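Local coordinates for DNA methyltransferase (Nicotiana tabacum, PDB 4ONQ), which probably methylates cytosines in DNA at carbon 5, its catalytic domain here holding the inhibitor sinefungin in the S-adenosylmethionine-type pocket, at residues 33-38 against 348-352; 267-271 against 283-287. The protein carries 5 engineered substitutions. All blocks are in the same frame, centred on the assembly; numbering follows the deposited sequence.

Contact 1: residues 33-38 against 348-352; sequences QAVGPP and VKSIM
Lys349 lays its aliphatic chain along the loop 33-38, crossing the ring of Pro38 at about a right angle: CD of that ring sits 4.0 Å from Lys349 CB. Farther out, Lys349 CG passes 4.0 Å from the carbonyl oxygen of Pro37. The chain leaves the helix with CG anti to the backbone N (chi1 176°) and bends once, at chi3, which carries the ammonium group along the loop until NZ comes 2.6 Å from Gln33 O. The same amine forms a cation-pi contact with Tyr61, a residue on which Gln33 and Ala34 also lean. Cut back to an alanine, the position would probably leave Tyr61 without its cation and Gln33 O without the amine beside it, with a gap along Pro37 O where CG and CD had been. The peptide before Pro38 is cis, just ahead of strand 39-45 of the central mixed sheet. The contact joins the lead-in to that strand with the C-terminal part of helix 337-352, in the Rossmann-like methyltransferase domain. On the helix, Val348 and Met352 stand one turn apart and both present side chains to the proline pair. Pro38 CG meets Val348 CG1 at 3.9 Å, while Pro38 CB lies 4.3 Å from Met352 SD. The thioether curls at chi3 (58°), bringing its methyl CE to 4.1 Å from Pro37 CB. Val348 also touches Leu297 of helix 294-304, and Asn85 ND2 hydrogen-bonds the carbonyl oxygens of Ala34 and Pro38.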
loop_
_atom_site.group_PDB
_atom_site.type_symbol
_atom_site.label_atom_id
_atom_site.label_comp_id
_atom_site.label_asym_id
_atom_site.label_seq_id
_atom_site.Cartn_x
_atom_site.Cartn_y
_atom_site.Cartn_z
ATOM N N GLN A 33 -7.291 20.888 -16.302
ATOM C CA GLN A 33 -8.439 20.520 -15.477
ATOM C C GLN A 33 -8.018 19.622 -14.316
ATOM O O GLN A 33 -8.694 19.547 -13.288
ATOM C CB GLN A 33 -9.513 19.822 -16.323
ATOM C CG GLN A 33 -9.136 18.426 -16.833
ATOM C CD GLN A 33 -8.179 18.440 -18.018
ATOM O OE1 GLN A 33 -7.427 19.394 -18.219
ATOM N NE2 GLN A 33 -8.207 17.373 -18.810
ATOM N N ALA A 34 -6.886 18.952 -14.490
ATOM C CA ALA A 34 -6.380 18.016 -13.498
ATOM C C ALA A 34 -5.755 18.725 -12.300
ATOM O O ALA A 34 -5.512 18.107 -11.265
ATOM C CB ALA A 34 -5.377 17.064 -14.137
ATOM N N VAL A 35 -5.501 20.023 -12.437
ATOM C CA VAL A 35 -4.850 20.786 -11.375
ATOM C C VAL A 35 -5.866 21.295 -10.354
ATOM O O VAL A 35 -6.956 20.739 -10.217
ATOM C CB VAL A 35 -4.033 21.974 -11.938
ATOM C CG1 VAL A 35 -4.961 23.082 -12.422
ATOM C CG2 VAL A 35 -3.102 22.522 -10.879
ATOM N N GLY A 36 -5.498 22.352 -9.635
ATOM C CA GLY A 36 -6.362 22.944 -8.633
ATOM C C GLY A 36 -6.552 22.044 -7.429
ATOM O O GLY A 36 -6.276 20.846 -7.492
ATOM N N PRO A 37 -7.008 22.624 -6.313
ATOM C CA PRO A 37 -7.383 21.854 -5.124
ATOM C C PRO A 37 -8.678 21.094 -5.381
ATOM O O PRO A 37 -9.548 21.606 -6.087
ATOM C CB PRO A 37 -7.617 22.937 -4.065
ATOM C CG PRO A 37 -6.918 24.150 -4.580
ATOM C CD PRO A 37 -7.052 24.073 -6.064
ATOM N N PRO A 38 -8.818 19.890 -4.807
ATOM C CA PRO A 38 -7.878 19.249 -3.886
ATOM C C PRO A 38 -6.811 18.452 -4.618
ATOM O O PRO A 38 -6.879 18.310 -5.841
ATOM C CB PRO A 38 -8.775 18.267 -3.144
ATOM C CG PRO A 38 -9.721 17.811 -4.204
ATOM C CD PRO A 38 -9.990 19.033 -5.063
ATOM N N VAL A 348 -16.287 16.916 -4.669
ATOM C CA VAL A 348 -15.401 17.705 -3.808
ATOM C C VAL A 348 -14.721 18.857 -4.562
ATOM O O VAL A 348 -14.689 20.001 -4.079
ATOM C CB VAL A 348 -14.328 16.811 -3.124
ATOM C CG1 VAL A 348 -13.256 17.661 -2.469
ATOM C CG2 VAL A 348 -14.974 15.884 -2.100
ATOM N N LYS A 349 -14.258 18.602 -5.760
ATOM C CA LYS A 349 -13.590 19.626 -6.501
ATOM C C LYS A 349 -14.554 20.672 -6.953
ATOM O O LYS A 349 -14.246 21.836 -6.966
ATOM C CB LYS A 349 -12.936 19.025 -7.708
ATOM C CG LYS A 349 -12.319 20.040 -8.550
ATOM C CD LYS A 349 -11.152 19.510 -9.271
ATOM C CE LYS A 349 -11.539 18.963 -10.581
ATOM N NZ LYS A 349 -10.367 18.852 -11.483
ATOM N N SER A 350 -15.727 20.238 -7.346
ATOM C CA SER A 350 -16.793 21.168 -7.686
ATOM C C SER A 350 -17.060 22.108 -6.520
ATOM O O SER A 350 -16.915 23.325 -6.648
ATOM C CB SER A 350 -18.071 20.405 -8.043
ATOM O OG SER A 350 -19.216 21.231 -7.910
ATOM N N ILE A 351 -17.438 21.526 -5.385
ATOM C CA ILE A 351 -17.768 22.279 -4.178
ATOM C C ILE A 351 -16.689 23.290 -3.795
ATOM O O ILE A 351 -16.994 24.431 -3.439
ATOM C CB ILE A 351 -18.019 21.328 -2.983
ATOM C CG1 ILE A 351 -19.301 20.522 -3.199
ATOM C CG2 ILE A 351 -18.112 22.105 -1.680
ATOM C CD1 ILE A 351 -19.486 19.387 -2.210
ATOM N N MET A 352 -15.428 22.881 -3.887
ATOM C CA MET A 352 -14.341 23.733 -3.403
ATOM C C MET A 352 -14.072 25.001 -4.225
ATOM O O MET A 352 -13.397 25.911 -3.751
ATOM C CB MET A 352 -13.064 22.915 -3.174
ATOM C CG MET A 352 -13.194 21.964 -1.995
ATOM S SD MET A 352 -11.717 21.025 -1.573
ATOM C CE MET A 352 -10.551 22.347 -1.264
#

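Contact 2: residues 267-271 against 283-287; sequences RDIVR and LIHFN
Leu283 O accepts a hydrogen bond from Arg271 NH2 at 3.1 Å, moderately bent at 150° and reaching the oxygen from above the carbonyl plane. The same guanidinium uses NH1 to bind a water lying in its plane, and this water in turn takes the N-H of Leu283, so both backbone polar groups of one strand residue are tied to one arginine. Leu283 CD2 sits over the centre of the guanidinium, 3.5 Å from Arg271 CZ. Bends at chi2 and chi3 swing the Arg271 chain across to Leu283, the two side chains sliding past each other in opposite directions. His285 is sandwiched: Leu283 CD1 lies offset over one face and Arg267 CG over the centre of the other, a CH-pi contact 3.8 Å from the ring centroid. Val270, its side chain about 7 Å from the bound sinefungin, brings CB to the ring edge, 4.1 Å from His285 NE2, while His285 ND1 hydrogen-bonds Ser259 O, which helps fix the turn of the ring. Beyond it, the Arg267 guanidinium stacks on the Asn287 amide, planes 13° apart, with Asn287 OD1 3.3 Å from Arg267 CZ; Arg267 NH2 hydrogen-bonds Glu261 O. Within this beta-alpha-beta unit, segment 267-271 of helix 264-276 runs antiparallel (179°) to 283-286 of edge strand 282-286. Strand 254-260 pairs alongside, and helix 294-304 meets Ile284 and Phe286 from the other side of the sheet.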
loop_
_atom_site.group_PDB
_atom_site.type_symbol
_atom_site.label_atom_id
_atom_site.label_comp_id
_atom_site.label_asym_id
_atom_site.label_seq_id
_atom_site.Cartn_x
_atom_site.Cartn_y
_atom_site.Cartn_z
ATOM N N ARG A 267 -12.071 -0.202 10.588
ATOM C CA ARG A 267 -12.412 1.040 11.282
ATOM C C ARG A 267 -11.870 1.065 12.707
ATOM O O ARG A 267 -11.253 2.042 13.134
ATOM C CB ARG A 267 -13.929 1.267 11.299
ATOM C CG ARG A 267 -14.517 1.665 9.952
ATOM C CD ARG A 267 -15.930 2.227 10.097
ATOM N NE ARG A 267 -16.826 1.317 10.808
ATOM C CZ ARG A 267 -17.589 0.402 10.219
ATOM N NH1 ARG A 267 -18.373 -0.379 10.950
ATOM N NH2 ARG A 267 -17.570 0.264 8.900
ATOM N N ASP A 268 -12.096 -0.021 13.436
ATOM C CA ASP A 268 -11.595 -0.150 14.798
ATOM C C ASP A 268 -10.065 -0.127 14.868
ATOM O O ASP A 268 -9.484 0.440 15.804
ATOM C CB ASP A 268 -12.137 -1.423 15.444
ATOM C CG ASP A 268 -13.629 -1.361 15.675
ATOM O OD1 ASP A 268 -14.153 -0.233 15.805
ATOM O OD2 ASP A 268 -14.274 -2.433 15.726
ATOM N N ILE A 269 -9.418 -0.753 13.888
ATOM C CA ILE A 269 -7.960 -0.732 13.827
ATOM C C ILE A 269 -7.464 0.711 13.719
ATOM O O ILE A 269 -6.536 1.141 14.435
ATOM C CB ILE A 269 -7.433 -1.573 12.637
ATOM C CG1 ILE A 269 -7.450 -3.060 12.989
ATOM C CG2 ILE A 269 -6.026 -1.164 12.263
ATOM C CD1 ILE A 269 -7.385 -3.968 11.781
ATOM N N VAL A 270 -8.111 1.461 12.833
ATOM C CA VAL A 270 -7.699 2.833 12.567
ATOM C C VAL A 270 -8.000 3.745 13.757
ATOM O O VAL A 270 -7.200 4.612 14.090
ATOM C CB VAL A 270 -8.330 3.375 11.267
ATOM C CG1 VAL A 270 -8.028 4.858 11.092
ATOM C CG2 VAL A 270 -7.830 2.580 10.069
ATOM N N ARG A 271 -9.140 3.528 14.405
ATOM C CA ARG A 271 -9.517 4.282 15.599
ATOM C C ARG A 271 -8.509 4.059 16.730
ATOM O O ARG A 271 -8.034 5.019 17.363
ATOM C CB ARG A 271 -10.926 3.884 16.052
ATOM C CG ARG A 271 -11.376 4.502 17.377
ATOM C CD ARG A 271 -11.516 6.023 17.288
ATOM N NE ARG A 271 -12.475 6.441 16.264
ATOM C CZ ARG A 271 -12.740 7.708 15.954
ATOM N NH1 ARG A 271 -12.117 8.696 16.588
ATOM N NH2 ARG A 271 -13.624 7.988 15.006
ATOM N N LEU A 283 -11.077 12.359 13.733
ATOM C CA LEU A 283 -11.257 11.260 12.841
ATOM C C LEU A 283 -12.735 10.953 12.678
ATOM O O LEU A 283 -13.415 10.695 13.606
ATOM C CB LEU A 283 -10.472 10.075 13.368
ATOM C CG LEU A 283 -10.755 8.740 12.746
ATOM C CD1 LEU A 283 -10.390 8.674 11.286
ATOM C CD2 LEU A 283 -10.165 7.600 13.521
ATOM N N ILE A 284 -13.227 10.979 11.463
ATOM C CA ILE A 284 -14.632 10.730 11.249
ATOM C C ILE A 284 -14.885 9.561 10.337
ATOM O O ILE A 284 -14.460 9.562 9.220
ATOM C CB ILE A 284 -15.297 11.953 10.657
ATOM C CG1 ILE A 284 -15.111 13.110 11.592
ATOM C CG2 ILE A 284 -16.769 11.732 10.497
ATOM C CD1 ILE A 284 -15.718 14.373 11.089
ATOM N N HIS A 285 -15.627 8.579 10.810
ATOM C CA HIS A 285 -15.870 7.368 10.027
ATOM C C HIS A 285 -17.247 7.307 9.369
ATOM O O HIS A 285 -18.262 7.651 9.975
ATOM C CB HIS A 285 -15.639 6.108 10.868
ATOM C CG HIS A 285 -14.241 5.573 10.785
ATOM N ND1 HIS A 285 -13.635 5.257 9.588
ATOM C CD2 HIS A 285 -13.336 5.289 11.751
ATOM C CE1 HIS A 285 -12.414 4.807 9.819
ATOM N NE2 HIS A 285 -12.209 4.814 11.124
ATOM N N PHE A 286 -17.258 6.871 8.114
ATOM C CA PHE A 286 -18.489 6.525 7.420
ATOM C C PHE A 286 -18.347 5.100 6.936
ATOM O O PHE A 286 -17.243 4.655 6.619
ATOM C CB PHE A 286 -18.723 7.445 6.228
ATOM C CG PHE A 286 -19.144 8.829 6.605
ATOM C CD1 PHE A 286 -20.473 9.113 6.864
ATOM C CD2 PHE A 286 -18.214 9.851 6.686
ATOM C CE1 PHE A 286 -20.869 10.390 7.211
ATOM C CE2 PHE A 286 -18.603 11.130 7.026
ATOM C CZ PHE A 286 -19.931 11.401 7.291
ATOM N N ASN A 287 -19.463 4.387 6.870
ATOM C CA ASN A 287 -19.430 2.978 6.508
ATOM C C ASN A 287 -19.490 2.743 5.005
ATOM O O ASN A 287 -18.814 1.856 4.484
ATOM C CB ASN A 287 -20.542 2.219 7.225
ATOM C CG ASN A 287 -20.382 2.254 8.732
ATOM O OD1 ASN A 287 -19.483 2.915 9.257
ATOM N ND2 ASN A 287 -21.258 1.546 9.438
HETATM O O HOH W 1 -11.736 11.958 16.666
#

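From the N terminus, the chain first passes through 33-38, which waits more than 300 residues for its partner: contact 1 closes only when helix 337-352 brings 348-352 back at the far end of the modelled chain. Contact 2 is nested inside that long loop and closes a short one of its own, with just 11 residues between its two segments. One thus ties the entry of strand 39-45 to the C-terminal helix, the other fastens a helix onto edge strand 282-286 of the same mixed sheet. The centres of contacts 1 and 2 lie about 25 Å apart and their nearest atoms about 11 Å apart, so the two do not meet. Helix 294-304 borders both.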